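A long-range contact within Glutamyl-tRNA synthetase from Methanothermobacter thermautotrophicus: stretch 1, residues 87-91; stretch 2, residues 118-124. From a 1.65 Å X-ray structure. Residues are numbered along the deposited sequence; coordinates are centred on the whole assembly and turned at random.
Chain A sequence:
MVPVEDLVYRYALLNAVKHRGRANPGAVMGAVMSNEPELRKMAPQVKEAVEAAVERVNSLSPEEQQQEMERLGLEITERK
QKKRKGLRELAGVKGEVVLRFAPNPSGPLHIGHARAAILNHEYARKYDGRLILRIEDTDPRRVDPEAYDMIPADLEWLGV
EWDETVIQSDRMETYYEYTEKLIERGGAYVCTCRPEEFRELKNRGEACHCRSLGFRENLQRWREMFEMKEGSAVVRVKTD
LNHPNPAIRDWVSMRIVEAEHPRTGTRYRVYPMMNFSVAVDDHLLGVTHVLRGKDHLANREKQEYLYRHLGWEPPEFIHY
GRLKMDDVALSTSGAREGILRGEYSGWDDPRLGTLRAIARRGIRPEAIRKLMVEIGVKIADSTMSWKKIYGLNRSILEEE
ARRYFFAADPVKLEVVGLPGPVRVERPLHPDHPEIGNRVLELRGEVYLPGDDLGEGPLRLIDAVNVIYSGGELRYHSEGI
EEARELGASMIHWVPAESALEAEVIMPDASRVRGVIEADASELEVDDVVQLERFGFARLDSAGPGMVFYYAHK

Stretch 1 (87-91) LRELA
Stretch 2 118-124: ILNHEYA

How do the two backbones meet? Residues 118-124 lie within a longer helix, with phi near -65° and psi between -35° and -48°, and Glu122 N, Tyr123 N and Ala124 N donate to Ile118 O, Leu119 O and Asn120 O at 2.7, 2.9 and 3.0 Å. Residues 88-91 run extended, phi -64° to -92° and psi 145° to 158°. The nearest CA atoms, of Leu87 and Tyr123, are 7.8 Å apart, and 298 Å² is buried in all.

What do residues 118-121 contribute? Ile118 stays out of reach. Leu119 (chi1 m, chi2 t) points its CA-to-CB bond sideways, yet its tip comes nearer, so that Leu119 CD2 lies 4.1 Å from Leu87 CD1 in an apolar contact. The CA-to-CB bond of Leu87 (chi1 m, chi2 m) points toward the helix. Asn120 and His121 do not take part.

How does Glu122, an acidic residue, fit against a leucine? It does so through its aliphatic part: Glu122 CB lies 4.3 Å from Leu87 CD2, with chi1 and chi2 both m, while its carboxylate oxygens find hydrogen bonds outside this contact.

Why does Tyr123 dominate? With chi1 at -85° and chi2 at 107°, its buried ring reaches across to the extended loop, and Tyr123 OH donates a hydrogen bond to Arg88 O at 2.7 Å, near the ring plane. The acceptor is backbone, so the bond does not depend on the poorly ordered Arg88 side chain, whose end leads away. Leu87 CB packs 3.3 Å from Tyr123 CZ. Leu90 (chi1 -93°, chi2 17°) covers one face: Leu90 CD1 sits 3.7 Å from the Tyr123 ring centroid, 28° off the normal, a CH-pi contact, and 3.3 Å from Tyr123 CE2. The CA-to-CB bond of Glu89, just before Leu90 in sequence, points away, as does that of Ala124 on the helix.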

ATOM      1  N   LEU A  87       8.608  19.966  -0.972  1.00 69.72           N
ATOM      2  CA  LEU A  87       9.649  19.188  -0.308  1.00 52.93           C
ATOM      3  C   LEU A  87      10.875  20.056  -0.038  1.00 45.01           C
ATOM      4  O   LEU A  87      11.194  20.946  -0.822  1.00 57.19           O
ATOM      5  CB  LEU A  87      10.054  17.984  -1.165  1.00 50.78           C
ATOM      6  CG  LEU A  87       8.999  16.954  -1.580  1.00 55.45           C
ATOM      7  CD1 LEU A  87       8.182  16.506  -0.381  1.00 37.75           C
ATOM      8  CD2 LEU A  87       8.097  17.492  -2.686  1.00 56.90           C
ATOM      9  N   ARG A  88      11.562  19.786   1.070  1.00 44.41           N
ATOM     10  CA  ARG A  88      12.786  20.499   1.412  1.00 52.82           C
ATOM     11  C   ARG A  88      13.862  20.210   0.373  1.00 61.47           C
ATOM     12  O   ARG A  88      13.856  19.150  -0.256  1.00 41.73           O
ATOM     13  CB  ARG A  88      13.291  20.070   2.790  1.00 63.13           C
ATOM     14  CG  ARG A  88      14.369  18.996   2.728  1.00 61.69           C
ATOM     15  CD  ARG A  88      14.930  18.659   4.100  1.00 70.64           C
ATOM     16  NE  ARG A  88      15.412  19.843   4.804  1.00 84.34           N
ATOM     17  CZ  ARG A  88      16.154  19.807   5.906  1.00 95.12           C
ATOM     18  NH1 ARG A  88      16.512  18.640   6.429  1.00 85.67           N
ATOM     19  NH2 ARG A  88      16.545  20.936   6.483  1.00 78.04           N
ATOM     20  N   GLU A  89      14.793  21.143   0.196  1.00 50.25           N
ATOM     21  CA  GLU A  89      15.880  20.945  -0.764  1.00 44.60           C
ATOM     22  C   GLU A  89      16.844  19.847  -0.321  1.00 48.03           C
ATOM     23  O   GLU A  89      17.106  19.661   0.867  1.00 48.92           O
ATOM     24  CB  GLU A  89      16.641  22.254  -1.022  1.00 46.09           C
ATOM     25  CG  GLU A  89      15.753  23.370  -1.550  1.00 44.74           C
ATOM     26  CD  GLU A  89      16.504  24.683  -1.841  1.00 76.44           C
ATOM     27  OE1 GLU A  89      17.629  24.888  -1.343  1.00 78.25           O
ATOM     28  OE2 GLU A  89      15.929  25.540  -2.564  1.00 84.34           O
ATOM     29  N   LEU A  90      17.364  19.119  -1.302  1.00 33.69           N
ATOM     30  CA  LEU A  90      18.380  18.101  -1.071  1.00 39.65           C
ATOM     31  C   LEU A  90      19.729  18.771  -0.834  1.00 40.89           C
ATOM     32  O   LEU A  90      20.004  19.842  -1.372  1.00 44.87           O
ATOM     33  CB  LEU A  90      18.470  17.157  -2.273  1.00 40.94           C
ATOM     34  CG  LEU A  90      17.627  15.873  -2.240  1.00 45.16           C
ATOM     35  CD1 LEU A  90      16.534  15.933  -1.195  1.00 47.69           C
ATOM     36  CD2 LEU A  90      17.055  15.517  -3.611  1.00 47.45           C
ATOM     37  N   ALA A  91      20.571  18.134  -0.027  1.00 47.26           N
ATOM     38  CA  ALA A  91      21.906  18.662   0.257  1.00 44.59           C
ATOM     39  C   ALA A  91      22.933  18.095  -0.708  1.00 49.82           C
ATOM     40  O   ALA A  91      22.738  17.028  -1.285  1.00 52.58           O
ATOM     41  CB  ALA A  91      22.312  18.352   1.670  1.00 46.27           C
ATOM     42  N   ILE A 118       6.641   7.534  -3.735  1.00 18.87           N
ATOM     43  CA  ILE A 118       6.192   8.883  -4.065  1.00 19.82           C
ATOM     44  C   ILE A 118       7.277   9.930  -3.793  1.00 14.87           C
ATOM     45  O   ILE A 118       7.558  10.771  -4.639  1.00 19.52           O
ATOM     46  CB  ILE A 118       4.901   9.227  -3.306  1.00 20.32           C
ATOM     47  CG1 ILE A 118       3.735   8.402  -3.862  1.00 24.12           C
ATOM     48  CG2 ILE A 118       4.591  10.724  -3.421  1.00 21.12           C
ATOM     49  CD1 ILE A 118       2.614   8.218  -2.898  1.00 29.74           C
ATOM     50  N   LEU A 119       7.896   9.870  -2.619  1.00 20.15           N
ATOM     51  CA  LEU A 119       8.892  10.874  -2.271  1.00 18.85           C
ATOM     52  C   LEU A 119      10.077  10.826  -3.231  1.00 18.52           C
ATOM     53  O   LEU A 119      10.539  11.852  -3.722  1.00 20.50           O
ATOM     54  CB  LEU A 119       9.350  10.712  -0.816  1.00 19.61           C
ATOM     55  CG  LEU A 119       8.258  11.028   0.202  1.00 25.12           C
ATOM     56  CD1 LEU A 119       8.709  10.680   1.614  1.00 33.47           C
ATOM     57  CD2 LEU A 119       7.862  12.493   0.093  1.00 31.17           C
ATOM     58  N   ASN A 120      10.561   9.626  -3.519  1.00 17.98           N
ATOM     59  CA  ASN A 120      11.689   9.506  -4.422  1.00 17.30           C
ATOM     60  C   ASN A 120      11.341   9.947  -5.827  1.00 17.26           C
ATOM     61  O   ASN A 120      12.142  10.594  -6.511  1.00 20.57           O
ATOM     62  CB  ASN A 120      12.236   8.082  -4.401  1.00 18.54           C
ATOM     63  CG  ASN A 120      13.114   7.838  -3.207  1.00 19.74           C
ATOM     64  OD1 ASN A 120      14.268   8.264  -3.181  1.00 20.63           O
ATOM     65  ND2 ASN A 120      12.576   7.170  -2.199  1.00 20.74           N
ATOM     66  N   HIS A 121      10.130   9.616  -6.253  1.00 16.28           N
ATOM     67  CA  HIS A 121       9.652  10.065  -7.551  1.00 16.92           C
ATOM     68  C   HIS A 121       9.516  11.594  -7.593  1.00 19.41           C
ATOM     69  O   HIS A 121       9.974  12.233  -8.533  1.00 20.50           O
ATOM     70  CB  HIS A 121       8.339   9.380  -7.893  1.00 19.00           C
ATOM     71  CG  HIS A 121       7.678   9.922  -9.120  1.00 19.82           C
ATOM     72  ND1 HIS A 121       8.279   9.908 -10.360  1.00 22.92           N
ATOM     73  CD2 HIS A 121       6.461  10.491  -9.295  1.00 18.71           C
ATOM     74  CE1 HIS A 121       7.460  10.446 -11.249  1.00 20.15           C
ATOM     75  NE2 HIS A 121       6.351  10.809 -10.626  1.00 28.25           N
ATOM     76  N   GLU A 122       8.918  12.174  -6.554  1.00 20.53           N
ATOM     77  CA  GLU A 122       8.804  13.633  -6.465  1.00 25.19           C
ATOM     78  C   GLU A 122      10.150  14.368  -6.468  1.00 24.85           C
ATOM     79  O   GLU A 122      10.271  15.429  -7.074  1.00 21.93           O
ATOM     80  CB  GLU A 122       7.979  14.053  -5.240  1.00 18.41           C
ATOM     81  CG  GLU A 122       6.508  13.645  -5.280  1.00 24.04           C
ATOM     82  CD  GLU A 122       5.689  14.443  -6.290  1.00 34.94           C
ATOM     83  OE1 GLU A 122       6.081  15.575  -6.646  1.00 33.66           O
ATOM     84  OE2 GLU A 122       4.641  13.930  -6.731  1.00 35.20           O
ATOM     85  N   TYR A 123      11.163  13.824  -5.794  1.00 18.78           N
ATOM     86  CA  TYR A 123      12.478  14.457  -5.833  1.00 19.04           C
ATOM     87  C   TYR A 123      13.148  14.313  -7.192  1.00 19.05           C
ATOM     88  O   TYR A 123      13.848  15.213  -7.639  1.00 22.52           O
ATOM     89  CB  TYR A 123      13.393  13.948  -4.719  1.00 19.40           C
ATOM     90  CG  TYR A 123      13.195  14.698  -3.429  1.00 31.70           C
ATOM     91  CD1 TYR A 123      12.550  14.112  -2.353  1.00 33.26           C
ATOM     92  CD2 TYR A 123      13.630  16.013  -3.301  1.00 31.04           C
ATOM     93  CE1 TYR A 123      12.354  14.809  -1.170  1.00 42.28           C
ATOM     94  CE2 TYR A 123      13.439  16.716  -2.128  1.00 40.58           C
ATOM     95  CZ  TYR A 123      12.805  16.109  -1.068  1.00 41.17           C
ATOM     96  OH  TYR A 123      12.619  16.812   0.099  1.00 45.12           O
ATOM     97  N   ALA A 124      12.937  13.178  -7.853  1.00 20.08           N
ATOM     98  CA  ALA A 124      13.493  12.996  -9.189  1.00 21.77           C
ATOM     99  C   ALA A 124      12.872  14.008 -10.156  1.00 20.76           C
ATOM    100  O   ALA A 124      13.570  14.561 -11.010  1.00 23.32           O
ATOM    101  CB  ALA A 124      13.283  11.547  -9.678  1.00 20.98           C
TER